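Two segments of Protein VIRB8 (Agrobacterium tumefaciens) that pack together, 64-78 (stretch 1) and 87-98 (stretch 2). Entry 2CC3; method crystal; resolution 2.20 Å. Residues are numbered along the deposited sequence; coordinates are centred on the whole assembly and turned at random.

Stretch 1, residues 64-78: ILGKHGRLEVEHIAS
Stretch 2, residues 87-98: QIRYKRTLIVDG

How do the two backbones run against each other? They are neighbouring antiparallel strands, their N-to-C directions 151° apart and their axes 4.5 Å apart at closest approach. R70 pairs with I95, E72 with T93 and E74 with K91 as hydrogen-bonded pairs, CA to CA 5.0–5.3 Å; between them alternate two non-hydrogen-bonded pairs, L71 CA to L94 CA at 4.8 Å and V73 CA to R92 CA at 4.7 Å. R70 N to I95 O is 3.0 Å and I95 N to R70 O 2.9 Å; E72 N to T93 O and T93 N to E72 O are both 2.8 Å; E74 N to K91 O is 2.8 Å and K91 N to E74 O 2.9 Å. Before the strand, L65 to H68 form a type II' turn, closed by H68 N to L65 O at 2.9 Å, with G66 at phi/psi 51/-124, a positive phi that favours glycine.

Where does the regular ladder break? A beta bulge between H75 and A77 shifts the register by one, so that H75 lies across from Y90, but A77 from R89 and S78 from I88. I76, at phi/psi -119/-55, is the extra residue. R89 O accepts from both I76 N (2.8 Å) and A77 N (3.1 Å), while R89 N returns a bond to A77 O at 3.0 Å.

What packs on the face carrying L71, V73, R92 and L94? Mostly carbon: L65 CD2 reaches L94 CD1 at 3.5 Å and V96 CG1 at 3.7 Å, and V73 CG1 (chi1 t) meets Y90 CD1 at 3.7 Å. L65 and L71 are both m,t; L94 is t,p. L71 CD2 lies over one face of the R92 guanidinium and 3.5 Å from R92 CD, so the arginine serves partly as a hydrocarbon, although its NE is buried without a partner. G69 suits its place because a CB there would clash with L65 CD2.

What do the charged and polar groups add? On the other face, E74 (m,t) and extended K91 (t,t,t, chi4 -107°) form a salt bridge, E74 OE2 to K91 NZ 3.1 Å, between directly paired residues. E72 OE2 comes 3.7 Å from I95 CD1, its carboxylate also making a long salt bridge with R70, E72 OE2 to R70 NH2 3.7 Å. At one end, H68 ND1 gives a weak hydrogen bond to D97 OD2, 2.9 Å but bent to 119°. Near the other, H75 NE2 donates to S78 OG at 2.8 Å, and the H75 ring brings CD2 within 4.0 Å of I88 CG2. Altogether 1085 Å² is buried, both sides summed.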

# COMPACT_ATOMS: atom_id res chain seq x y z
N ILE A 64 -8.04 -21.56 3.63
CA ILE A 64 -8.70 -21.48 4.96
C ILE A 64 -9.79 -20.41 5.04
O ILE A 64 -10.89 -20.65 5.57
CB ILE A 64 -7.64 -21.24 6.11
CG1 ILE A 64 -6.88 -22.53 6.44
CG2 ILE A 64 -8.29 -20.70 7.39
CD1 ILE A 64 -7.72 -23.78 6.31
N LEU A 65 -9.47 -19.22 4.53
CA LEU A 65 -10.35 -18.08 4.69
C LEU A 65 -11.11 -17.72 3.42
O LEU A 65 -12.29 -17.40 3.49
CB LEU A 65 -9.59 -16.87 5.25
CG LEU A 65 -8.88 -17.09 6.59
CD1 LEU A 65 -7.92 -15.98 6.92
CD2 LEU A 65 -9.90 -17.32 7.73
N GLY A 66 -10.44 -17.82 2.27
CA GLY A 66 -11.05 -17.49 0.98
C GLY A 66 -11.70 -16.13 0.99
O GLY A 66 -11.09 -15.11 1.33
N LYS A 67 -12.98 -16.13 0.65
CA LYS A 67 -13.72 -14.91 0.50
C LYS A 67 -14.44 -14.57 1.79
O LYS A 67 -15.00 -13.49 1.91
CB LYS A 67 -14.71 -15.07 -0.67
CG LYS A 67 -14.17 -16.02 -1.78
CD LYS A 67 -14.42 -15.53 -3.23
CE LYS A 67 -13.68 -14.22 -3.55
NZ LYS A 67 -14.40 -13.03 -2.99
N HIS A 68 -14.39 -15.48 2.77
CA HIS A 68 -15.20 -15.40 4.01
C HIS A 68 -14.45 -14.97 5.27
O HIS A 68 -15.02 -14.99 6.38
CB HIS A 68 -15.83 -16.76 4.31
CG HIS A 68 -17.05 -17.05 3.50
ND1 HIS A 68 -18.24 -17.42 4.08
CD2 HIS A 68 -17.26 -17.02 2.16
CE1 HIS A 68 -19.13 -17.62 3.13
NE2 HIS A 68 -18.57 -17.38 1.96
N GLY A 69 -13.18 -14.61 5.11
CA GLY A 69 -12.38 -14.21 6.24
C GLY A 69 -11.24 -13.32 5.79
O GLY A 69 -10.91 -13.25 4.61
N ARG A 70 -10.64 -12.65 6.76
CA ARG A 70 -9.54 -11.73 6.52
C ARG A 70 -8.59 -11.77 7.71
O ARG A 70 -9.01 -12.11 8.81
CB ARG A 70 -10.06 -10.29 6.40
CG ARG A 70 -10.52 -9.89 5.02
CD ARG A 70 -11.67 -8.87 5.11
NE ARG A 70 -11.21 -7.51 5.43
CZ ARG A 70 -11.84 -6.40 5.03
NH1 ARG A 70 -12.94 -6.49 4.28
NH2 ARG A 70 -11.37 -5.20 5.37
N LEU A 71 -7.34 -11.40 7.45
CA LEU A 71 -6.33 -11.19 8.47
C LEU A 71 -5.88 -9.74 8.37
O LEU A 71 -5.52 -9.28 7.30
CB LEU A 71 -5.13 -12.14 8.27
CG LEU A 71 -5.29 -13.66 8.49
CD1 LEU A 71 -4.19 -14.48 7.80
CD2 LEU A 71 -5.38 -14.05 9.96
N GLU A 72 -5.94 -9.03 9.50
CA GLU A 72 -5.44 -7.66 9.62
C GLU A 72 -4.23 -7.54 10.56
O GLU A 72 -4.10 -8.27 11.54
CB GLU A 72 -6.57 -6.71 10.06
CG GLU A 72 -7.50 -6.37 8.91
CD GLU A 72 -8.77 -5.67 9.35
OE1 GLU A 72 -8.73 -4.95 10.39
OE2 GLU A 72 -9.80 -5.86 8.66
N VAL A 73 -3.36 -6.56 10.26
CA VAL A 73 -2.08 -6.43 10.92
C VAL A 73 -1.92 -5.00 11.42
O VAL A 73 -2.11 -4.04 10.68
CB VAL A 73 -0.92 -6.92 9.99
CG1 VAL A 73 0.44 -6.41 10.43
CG2 VAL A 73 -0.88 -8.44 9.96
N GLU A 74 -1.63 -4.87 12.71
CA GLU A 74 -1.38 -3.59 13.36
C GLU A 74 0.06 -3.52 13.74
O GLU A 74 0.51 -4.40 14.45
CB GLU A 74 -2.14 -3.53 14.68
CG GLU A 74 -3.54 -2.99 14.69
CD GLU A 74 -4.30 -3.46 15.94
OE1 GLU A 74 -3.66 -3.63 17.02
OE2 GLU A 74 -5.53 -3.66 15.85
N HIS A 75 0.78 -2.47 13.35
CA HIS A 75 2.17 -2.31 13.79
C HIS A 75 2.18 -2.17 15.32
O HIS A 75 1.25 -1.57 15.89
CB HIS A 75 2.77 -1.06 13.18
CG HIS A 75 4.24 -0.90 13.39
ND1 HIS A 75 4.78 0.09 14.19
CD2 HIS A 75 5.30 -1.55 12.85
CE1 HIS A 75 6.10 0.02 14.15
NE2 HIS A 75 6.44 -0.97 13.34
N ILE A 76 3.23 -2.71 15.96
CA ILE A 76 3.49 -2.37 17.37
C ILE A 76 4.85 -1.71 17.54
O ILE A 76 4.92 -0.60 18.07
CB ILE A 76 3.31 -3.55 18.31
CG1 ILE A 76 1.85 -3.98 18.35
CG2 ILE A 76 3.92 -3.21 19.70
CD1 ILE A 76 1.66 -5.36 18.92
N ALA A 77 5.93 -2.35 17.09
CA ALA A 77 7.28 -1.71 17.19
C ALA A 77 8.23 -2.14 16.08
O ALA A 77 8.10 -3.23 15.55
CB ALA A 77 7.90 -1.99 18.60
N SER A 78 9.19 -1.28 15.70
CA SER A 78 10.29 -1.71 14.83
C SER A 78 11.61 -1.46 15.53
O SER A 78 11.86 -0.36 16.00
CB SER A 78 10.30 -0.98 13.48
OG SER A 78 9.16 -1.34 12.76
N GLN A 87 13.64 -6.27 13.67
CA GLN A 87 12.53 -7.03 14.19
C GLN A 87 11.32 -6.14 14.28
O GLN A 87 11.42 -4.97 14.69
CB GLN A 87 12.87 -7.67 15.55
CG GLN A 87 13.78 -8.86 15.42
CD GLN A 87 14.05 -9.58 16.71
OE1 GLN A 87 14.77 -9.09 17.58
NE2 GLN A 87 13.49 -10.77 16.84
N ILE A 88 10.17 -6.69 13.90
CA ILE A 88 8.91 -5.96 13.86
C ILE A 88 7.83 -6.70 14.62
O ILE A 88 7.42 -7.79 14.21
CB ILE A 88 8.43 -5.75 12.40
CG1 ILE A 88 9.45 -4.93 11.63
CG2 ILE A 88 7.05 -5.07 12.39
CD1 ILE A 88 9.13 -4.79 10.18
N ARG A 89 7.36 -6.09 15.71
CA ARG A 89 6.29 -6.63 16.51
C ARG A 89 4.96 -6.12 15.95
O ARG A 89 4.85 -4.93 15.67
CB ARG A 89 6.43 -6.20 17.97
CG ARG A 89 5.69 -7.07 18.96
CD ARG A 89 6.62 -7.96 19.79
NE ARG A 89 5.93 -9.14 20.34
CZ ARG A 89 5.09 -9.12 21.37
NH1 ARG A 89 4.78 -8.00 22.00
NH2 ARG A 89 4.53 -10.24 21.76
N TYR A 90 3.97 -7.00 15.78
CA TYR A 90 2.69 -6.61 15.23
C TYR A 90 1.63 -7.48 15.80
O TYR A 90 1.89 -8.59 16.20
CB TYR A 90 2.67 -6.68 13.67
CG TYR A 90 2.94 -8.05 13.08
CD1 TYR A 90 1.91 -8.88 12.70
CD2 TYR A 90 4.25 -8.51 12.92
CE1 TYR A 90 2.16 -10.14 12.20
CE2 TYR A 90 4.51 -9.75 12.41
CZ TYR A 90 3.46 -10.57 12.06
OH TYR A 90 3.73 -11.83 11.54
N LYS A 91 0.42 -6.94 15.86
CA LYS A 91 -0.78 -7.66 16.25
C LYS A 91 -1.51 -8.11 15.02
O LYS A 91 -1.68 -7.33 14.06
CB LYS A 91 -1.68 -6.73 17.06
CG LYS A 91 -3.02 -7.34 17.48
CD LYS A 91 -3.67 -6.44 18.53
CE LYS A 91 -5.16 -6.74 18.74
NZ LYS A 91 -6.08 -5.69 18.18
N ARG A 92 -1.97 -9.36 15.05
CA ARG A 92 -2.65 -9.97 13.92
C ARG A 92 -4.06 -10.40 14.31
O ARG A 92 -4.25 -11.14 15.27
CB ARG A 92 -1.84 -11.16 13.42
CG ARG A 92 -1.96 -11.44 11.93
CD ARG A 92 -2.71 -12.72 11.73
NE ARG A 92 -1.98 -13.66 10.89
CZ ARG A 92 -1.94 -14.98 11.09
NH1 ARG A 92 -2.56 -15.55 12.12
NH2 ARG A 92 -1.25 -15.74 10.24
N THR A 93 -5.05 -9.93 13.56
CA THR A 93 -6.44 -10.15 13.88
C THR A 93 -7.08 -10.98 12.79
O THR A 93 -7.02 -10.61 11.60
CB THR A 93 -7.18 -8.79 14.00
OG1 THR A 93 -6.42 -7.91 14.84
CG2 THR A 93 -8.55 -8.98 14.56
N LEU A 94 -7.67 -12.09 13.20
CA LEU A 94 -8.48 -12.95 12.34
C LEU A 94 -9.96 -12.54 12.45
O LEU A 94 -10.54 -12.56 13.55
CB LEU A 94 -8.29 -14.42 12.73
CG LEU A 94 -9.24 -15.44 12.12
CD1 LEU A 94 -8.99 -15.60 10.64
CD2 LEU A 94 -9.13 -16.78 12.84
N ILE A 95 -10.54 -12.16 11.31
CA ILE A 95 -11.94 -11.76 11.23
C ILE A 95 -12.70 -12.72 10.33
O ILE A 95 -12.55 -12.71 9.11
CB ILE A 95 -12.09 -10.26 10.75
CG1 ILE A 95 -11.33 -9.33 11.71
CG2 ILE A 95 -13.57 -9.85 10.66
CD1 ILE A 95 -11.44 -7.85 11.38
N VAL A 96 -13.51 -13.57 10.94
CA VAL A 96 -14.35 -14.53 10.22
C VAL A 96 -15.84 -14.25 10.49
O VAL A 96 -16.17 -13.50 11.42
CB VAL A 96 -14.00 -16.01 10.59
CG1 VAL A 96 -12.71 -16.44 9.92
CG2 VAL A 96 -13.89 -16.20 12.09
N ASP A 97 -16.72 -14.83 9.66
CA ASP A 97 -18.18 -14.74 9.81
C ASP A 97 -18.65 -15.38 11.11
O ASP A 97 -18.22 -16.49 11.43
CB ASP A 97 -18.88 -15.52 8.69
CG ASP A 97 -18.70 -14.90 7.32
OD1 ASP A 97 -18.65 -13.66 7.18
OD2 ASP A 97 -18.67 -15.70 6.35
N GLY A 98 -19.54 -14.71 11.84
CA GLY A 98 -20.20 -15.30 13.00
C GLY A 98 -19.36 -15.45 14.26
O GLY A 98 -19.84 -15.95 15.28